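Long-range contact in putative curved DNA-binding protein (PDB 4IPA), which is a thermophilic Arx1 of the M24 peptidase family, associated with ribosome biogenesis and possibly able to bind DNA: residues E224-G236 with E242-V255. Residues are numbered along the deposited sequence; the frame is centred on the assembly and turned at random.
Sequences EIEGKKKIILSPG and EGVPEVGDVWGVEV
The indole of Trp-251 meets Ile-231 and Pro-245 on different sides: CG of Pro-245 lies 3.9 Å above one face, offset toward the rim, whereas the backbone N of Ile-231 sits at the edge, near the ring plane, by CZ3. CB of Lys-229 reaches CH2 obliquely, and CG1 of Ile-231 touches CZ3 at 4.0 Å, the two side chains crossing nearly at right angles. This packing belongs to an antiparallel sheet of the M24 peptidase-like fold, in which 210-220 runs between the outermost strand 230-232 and strand 250-258. The chain leading into strand 250-258 runs along the outer edge of 230-232 and adds a single antiparallel bridge at Glu-242, Lys-230 N to Glu-242 O at 3.0 Å and nearly straight (168°), with a weak return bond.

Beside the ring, Lys-229 and Asp-249 approach from opposite directions. A bend at chi3 (-63°) turns the lysine chain so that NZ meets the syn lone pair of Asp-249 OD2 at 2.5 Å, while Val-244 O accepts a second bond; Glu-246 OE1 completes the salt-bridge network through a weak hydrogen bond. Without the Asp-249 carboxylate, as with an alanine here, the ammonium is likely to lose its closest counter-charge and the indole N-H its acceptor. OD2 gathers three donors: besides NZ, Glu-246 N comes from above the carboxylate plane, and Trp-251 NE1 arrives on the anti side, tilted out of that plane, 3.1 Å from OD2.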
loop_
_atom_site.group_PDB
_atom_site.type_symbol
_atom_site.label_atom_id
_atom_site.label_comp_id
_atom_site.label_asym_id
_atom_site.label_seq_id
_atom_site.Cartn_x
_atom_site.Cartn_y
_atom_site.Cartn_z
ATOM N N GLU A 224 -4.304 -11.525 -8.211
ATOM C CA GLU A 224 -4.068 -10.217 -8.830
ATOM C C GLU A 224 -4.125 -9.055 -7.839
ATOM O O GLU A 224 -5.149 -8.827 -7.176
ATOM C CB GLU A 224 -5.054 -9.985 -9.987
ATOM C CG GLU A 224 -4.861 -8.665 -10.726
ATOM C CD GLU A 224 -3.553 -8.606 -11.498
ATOM O OE1 GLU A 224 -3.575 -8.939 -12.711
ATOM O OE2 GLU A 224 -2.507 -8.237 -10.896
ATOM N N ILE A 225 -3.029 -8.308 -7.743
ATOM C CA ILE A 225 -3.045 -7.088 -6.932
ATOM C C ILE A 225 -2.950 -5.819 -7.776
ATOM O O ILE A 225 -2.830 -4.724 -7.247
ATOM C CB ILE A 225 -2.007 -7.116 -5.775
ATOM C CG1 ILE A 225 -0.631 -7.586 -6.265
ATOM C CG2 ILE A 225 -2.505 -8.030 -4.649
ATOM C CD1 ILE A 225 -0.013 -6.701 -7.368
ATOM N N GLU A 226 -3.023 -5.979 -9.093
ATOM C CA GLU A 226 -3.111 -4.844 -10.011
ATOM C C GLU A 226 -4.174 -5.111 -11.056
ATOM O O GLU A 226 -3.859 -5.275 -12.236
ATOM C CB GLU A 226 -1.766 -4.568 -10.680
ATOM C CG GLU A 226 -0.759 -3.947 -9.735
ATOM C CD GLU A 226 0.623 -3.787 -10.337
ATOM O OE1 GLU A 226 0.929 -4.471 -11.336
ATOM O OE2 GLU A 226 1.403 -2.979 -9.797
ATOM N N GLY A 227 -5.431 -5.144 -10.601
ATOM C CA GLY A 227 -6.578 -5.575 -11.398
ATOM C C GLY A 227 -7.049 -4.643 -12.502
ATOM O O GLY A 227 -6.341 -3.718 -12.889
ATOM N N LYS A 228 -8.260 -4.874 -13.005
ATOM C CA LYS A 228 -8.697 -4.218 -14.241
ATOM C C LYS A 228 -9.331 -2.854 -14.019
ATOM O O LYS A 228 -9.724 -2.188 -14.965
ATOM C CB LYS A 228 -9.619 -5.124 -15.071
ATOM C CG LYS A 228 -10.904 -5.498 -14.380
ATOM C CD LYS A 228 -11.789 -6.379 -15.253
ATOM C CE LYS A 228 -13.041 -6.808 -14.481
ATOM N NZ LYS A 228 -13.984 -7.646 -15.300
ATOM N N LYS A 229 -9.415 -2.435 -12.765
ATOM C CA LYS A 229 -9.812 -1.073 -12.456
ATOM C C LYS A 229 -8.755 -0.450 -11.551
ATOM O O LYS A 229 -8.133 -1.146 -10.745
ATOM C CB LYS A 229 -11.196 -1.051 -11.793
ATOM C CG LYS A 229 -12.222 -1.913 -12.547
ATOM C CD LYS A 229 -13.673 -1.746 -12.063
ATOM C CE LYS A 229 -13.882 -2.177 -10.635
ATOM N NZ LYS A 229 -15.346 -2.318 -10.332
ATOM N N LYS A 230 -8.549 0.858 -11.689
ATOM C CA LYS A 230 -7.618 1.572 -10.829
ATOM C C LYS A 230 -7.969 3.059 -10.722
ATOM O O LYS A 230 -8.499 3.674 -11.659
ATOM C CB LYS A 230 -6.186 1.423 -11.336
ATOM C CG LYS A 230 -5.904 2.260 -12.557
ATOM C CD LYS A 230 -4.649 1.812 -13.279
ATOM C CE LYS A 230 -4.554 2.466 -14.646
ATOM N NZ LYS A 230 -3.359 1.964 -15.396
ATOM N N ILE A 231 -7.670 3.625 -9.563
ATOM C CA ILE A 231 -7.814 5.053 -9.358
ATOM C C ILE A 231 -6.431 5.668 -9.226
ATOM O O ILE A 231 -5.655 5.265 -8.371
ATOM C CB ILE A 231 -8.617 5.329 -8.090
ATOM C CG1 ILE A 231 -10.047 4.799 -8.271
ATOM C CG2 ILE A 231 -8.620 6.822 -7.779
ATOM C CD1 ILE A 231 -10.914 4.928 -7.034
ATOM N N ILE A 232 -6.103 6.623 -10.084
ATOM C CA ILE A 232 -4.801 7.255 -9.991
ATOM C C ILE A 232 -4.929 8.695 -9.513
ATOM O O ILE A 232 -5.470 9.528 -10.233
ATOM C CB ILE A 232 -4.069 7.245 -11.329
ATOM C CG1 ILE A 232 -4.018 5.829 -11.903
ATOM C CG2 ILE A 232 -2.661 7.854 -11.164
ATOM C CD1 ILE A 232 -3.226 5.717 -13.199
ATOM N N LEU A 233 -4.434 8.986 -8.307
ATOM C CA LEU A 233 -4.494 10.352 -7.758
ATOM C C LEU A 233 -3.490 11.306 -8.427
ATOM O O LEU A 233 -2.372 10.897 -8.773
ATOM C CB LEU A 233 -4.220 10.336 -6.261
ATOM C CG LEU A 233 -5.123 9.476 -5.400
ATOM C CD1 LEU A 233 -4.634 9.559 -3.977
ATOM C CD2 LEU A 233 -6.604 9.909 -5.523
ATOM N N SER A 234 -3.883 12.569 -8.583
ATOM C CA SER A 234 -3.048 13.592 -9.224
ATOM C C SER A 234 -2.214 13.016 -10.341
ATOM O O SER A 234 -0.987 13.110 -10.310
ATOM C CB SER A 234 -2.100 14.236 -8.225
ATOM O OG SER A 234 -2.780 14.639 -7.068
ATOM N N PRO A 235 -2.875 12.410 -11.329
ATOM C CA PRO A 235 -2.171 11.806 -12.464
ATOM C C PRO A 235 -1.150 12.765 -13.071
ATOM O O PRO A 235 -0.047 12.362 -13.455
ATOM C CB PRO A 235 -3.298 11.558 -13.481
ATOM C CG PRO A 235 -4.475 12.384 -13.004
ATOM C CD PRO A 235 -4.335 12.405 -11.512
ATOM N N GLY A 236 -1.527 14.036 -13.156
ATOM C CA GLY A 236 -0.742 14.996 -13.903
ATOM C C GLY A 236 -1.041 14.885 -15.388
ATOM O O GLY A 236 -2.148 15.209 -15.820
ATOM N N GLU A 242 -8.768 4.375 -14.592
ATOM C CA GLU A 242 -10.005 3.970 -15.242
ATOM C C GLU A 242 -10.753 2.932 -14.430
ATOM O O GLU A 242 -10.161 1.977 -13.931
ATOM C CB GLU A 242 -9.704 3.395 -16.616
ATOM C CG GLU A 242 -10.920 3.200 -17.473
ATOM C CD GLU A 242 -10.552 2.901 -18.916
ATOM O OE1 GLU A 242 -10.657 1.721 -19.314
ATOM O OE2 GLU A 242 -10.147 3.843 -19.641
ATOM N N GLY A 243 -12.058 3.123 -14.299
ATOM C CA GLY A 243 -12.893 2.158 -13.616
ATOM C C GLY A 243 -13.442 2.717 -12.320
ATOM O O GLY A 243 -12.847 3.597 -11.694
ATOM N N VAL A 244 -14.585 2.191 -11.906
ATOM C CA VAL A 244 -15.275 2.696 -10.737
ATOM C C VAL A 244 -15.494 1.574 -9.743
ATOM O O VAL A 244 -15.756 0.436 -10.139
ATOM C CB VAL A 244 -16.629 3.283 -11.151
ATOM C CG1 VAL A 244 -17.528 3.455 -9.956
ATOM C CG2 VAL A 244 -16.415 4.604 -11.895
ATOM N N PRO A 245 -15.388 1.884 -8.445
ATOM C CA PRO A 245 -15.628 0.852 -7.430
ATOM C C PRO A 245 -17.090 0.404 -7.436
ATOM O O PRO A 245 -17.977 1.246 -7.542
ATOM C CB PRO A 245 -15.305 1.567 -6.114
ATOM C CG PRO A 245 -14.516 2.783 -6.508
ATOM C CD PRO A 245 -15.011 3.176 -7.850
ATOM N N GLU A 246 -17.315 -0.900 -7.313
ATOM C CA GLU A 246 -18.644 -1.477 -7.338
ATOM C C GLU A 246 -18.771 -2.459 -6.191
ATOM O O GLU A 246 -17.780 -3.077 -5.770
ATOM C CB GLU A 246 -18.883 -2.237 -8.649
ATOM C CG GLU A 246 -18.818 -1.393 -9.913
ATOM C CD GLU A 246 -19.195 -2.194 -11.158
ATOM O OE1 GLU A 246 -18.284 -2.732 -11.816
ATOM O OE2 GLU A 246 -20.403 -2.295 -11.480
ATOM N N VAL A 247 -19.996 -2.615 -5.697
ATOM C CA VAL A 247 -20.309 -3.670 -4.744
ATOM C C VAL A 247 -19.799 -4.974 -5.331
ATOM O O VAL A 247 -19.961 -5.217 -6.524
ATOM C CB VAL A 247 -21.831 -3.757 -4.498
ATOM C CG1 VAL A 247 -22.213 -5.095 -3.835
ATOM C CG2 VAL A 247 -22.307 -2.568 -3.661
ATOM N N GLY A 248 -19.166 -5.805 -4.507
ATOM C CA GLY A 248 -18.515 -7.017 -4.996
ATOM C C GLY A 248 -16.995 -6.886 -5.157
ATOM O O GLY A 248 -16.292 -7.890 -5.251
ATOM N N ASP A 249 -16.486 -5.652 -5.185
ATOM C CA ASP A 249 -15.055 -5.400 -5.406
ATOM C C ASP A 249 -14.207 -5.542 -4.137
ATOM O O ASP A 249 -14.646 -5.196 -3.032
ATOM C CB ASP A 249 -14.824 -3.972 -5.905
ATOM C CG ASP A 249 -15.197 -3.758 -7.373
ATOM O OD1 ASP A 249 -15.586 -4.710 -8.086
ATOM O OD2 ASP A 249 -15.070 -2.595 -7.813
ATOM N N VAL A 250 -12.978 -6.025 -4.303
ATOM C CA VAL A 250 -11.935 -5.760 -3.313
ATOM C C VAL A 250 -10.831 -4.845 -3.885
ATOM O O VAL A 250 -10.329 -5.060 -5.003
ATOM C CB VAL A 250 -11.336 -7.055 -2.736
ATOM C CG1 VAL A 250 -10.132 -6.734 -1.870
ATOM C CG2 VAL A 250 -12.390 -7.799 -1.931
ATOM N N TRP A 251 -10.463 -3.824 -3.107
ATOM C CA TRP A 251 -9.458 -2.852 -3.520
ATOM C C TRP A 251 -8.294 -2.711 -2.537
ATOM O O TRP A 251 -8.469 -2.773 -1.315
ATOM C CB TRP A 251 -10.090 -1.474 -3.660
ATOM C CG TRP A 251 -10.951 -1.282 -4.841
ATOM C CD1 TRP A 251 -12.227 -1.744 -5.011
ATOM C CD2 TRP A 251 -10.633 -0.526 -6.016
ATOM N NE1 TRP A 251 -12.710 -1.349 -6.227
ATOM C CE2 TRP A 251 -11.759 -0.586 -6.864
ATOM C CE3 TRP A 251 -9.506 0.207 -6.430
ATOM C CZ2 TRP A 251 -11.799 0.048 -8.108
ATOM C CZ3 TRP A 251 -9.536 0.838 -7.660
ATOM C CH2 TRP A 251 -10.685 0.755 -8.491
ATOM N N GLY A 252 -7.105 -2.483 -3.086
ATOM C CA GLY A 252 -5.984 -2.004 -2.299
ATOM C C GLY A 252 -5.971 -0.485 -2.397
ATOM O O GLY A 252 -5.558 0.084 -3.403
ATOM N N VAL A 253 -6.453 0.182 -1.356
ATOM C CA VAL A 253 -6.607 1.622 -1.404
ATOM C C VAL A 253 -5.405 2.331 -0.780
ATOM O O VAL A 253 -5.109 2.135 0.413
ATOM C CB VAL A 253 -7.880 2.080 -0.658
ATOM C CG1 VAL A 253 -7.983 3.615 -0.698
ATOM C CG2 VAL A 253 -9.143 1.411 -1.255
ATOM N N GLU A 254 -4.724 3.143 -1.592
ATOM C CA GLU A 254 -3.528 3.862 -1.149
ATOM C C GLU A 254 -3.657 5.371 -1.265
ATOM O O GLU A 254 -4.175 5.902 -2.266
ATOM C CB GLU A 254 -2.275 3.427 -1.923
ATOM C CG GLU A 254 -0.991 4.040 -1.337
ATOM C CD GLU A 254 0.289 3.679 -2.079
ATOM O OE1 GLU A 254 0.307 2.674 -2.812
ATOM O OE2 GLU A 254 1.293 4.418 -1.923
ATOM N N VAL A 255 -3.179 6.055 -0.229
ATOM C CA VAL A 255 -2.943 7.496 -0.292
ATOM C C VAL A 255 -1.528 7.819 0.161
ATOM O O VAL A 255 -0.969 7.122 1.019
ATOM C CB VAL A 255 -3.919 8.300 0.586
ATOM C CG1 VAL A 255 -5.349 8.112 0.093
ATOM C CG2 VAL A 255 -3.775 7.917 2.067
HETATM O O HOH W 1 -8.009 0.587 -15.058
#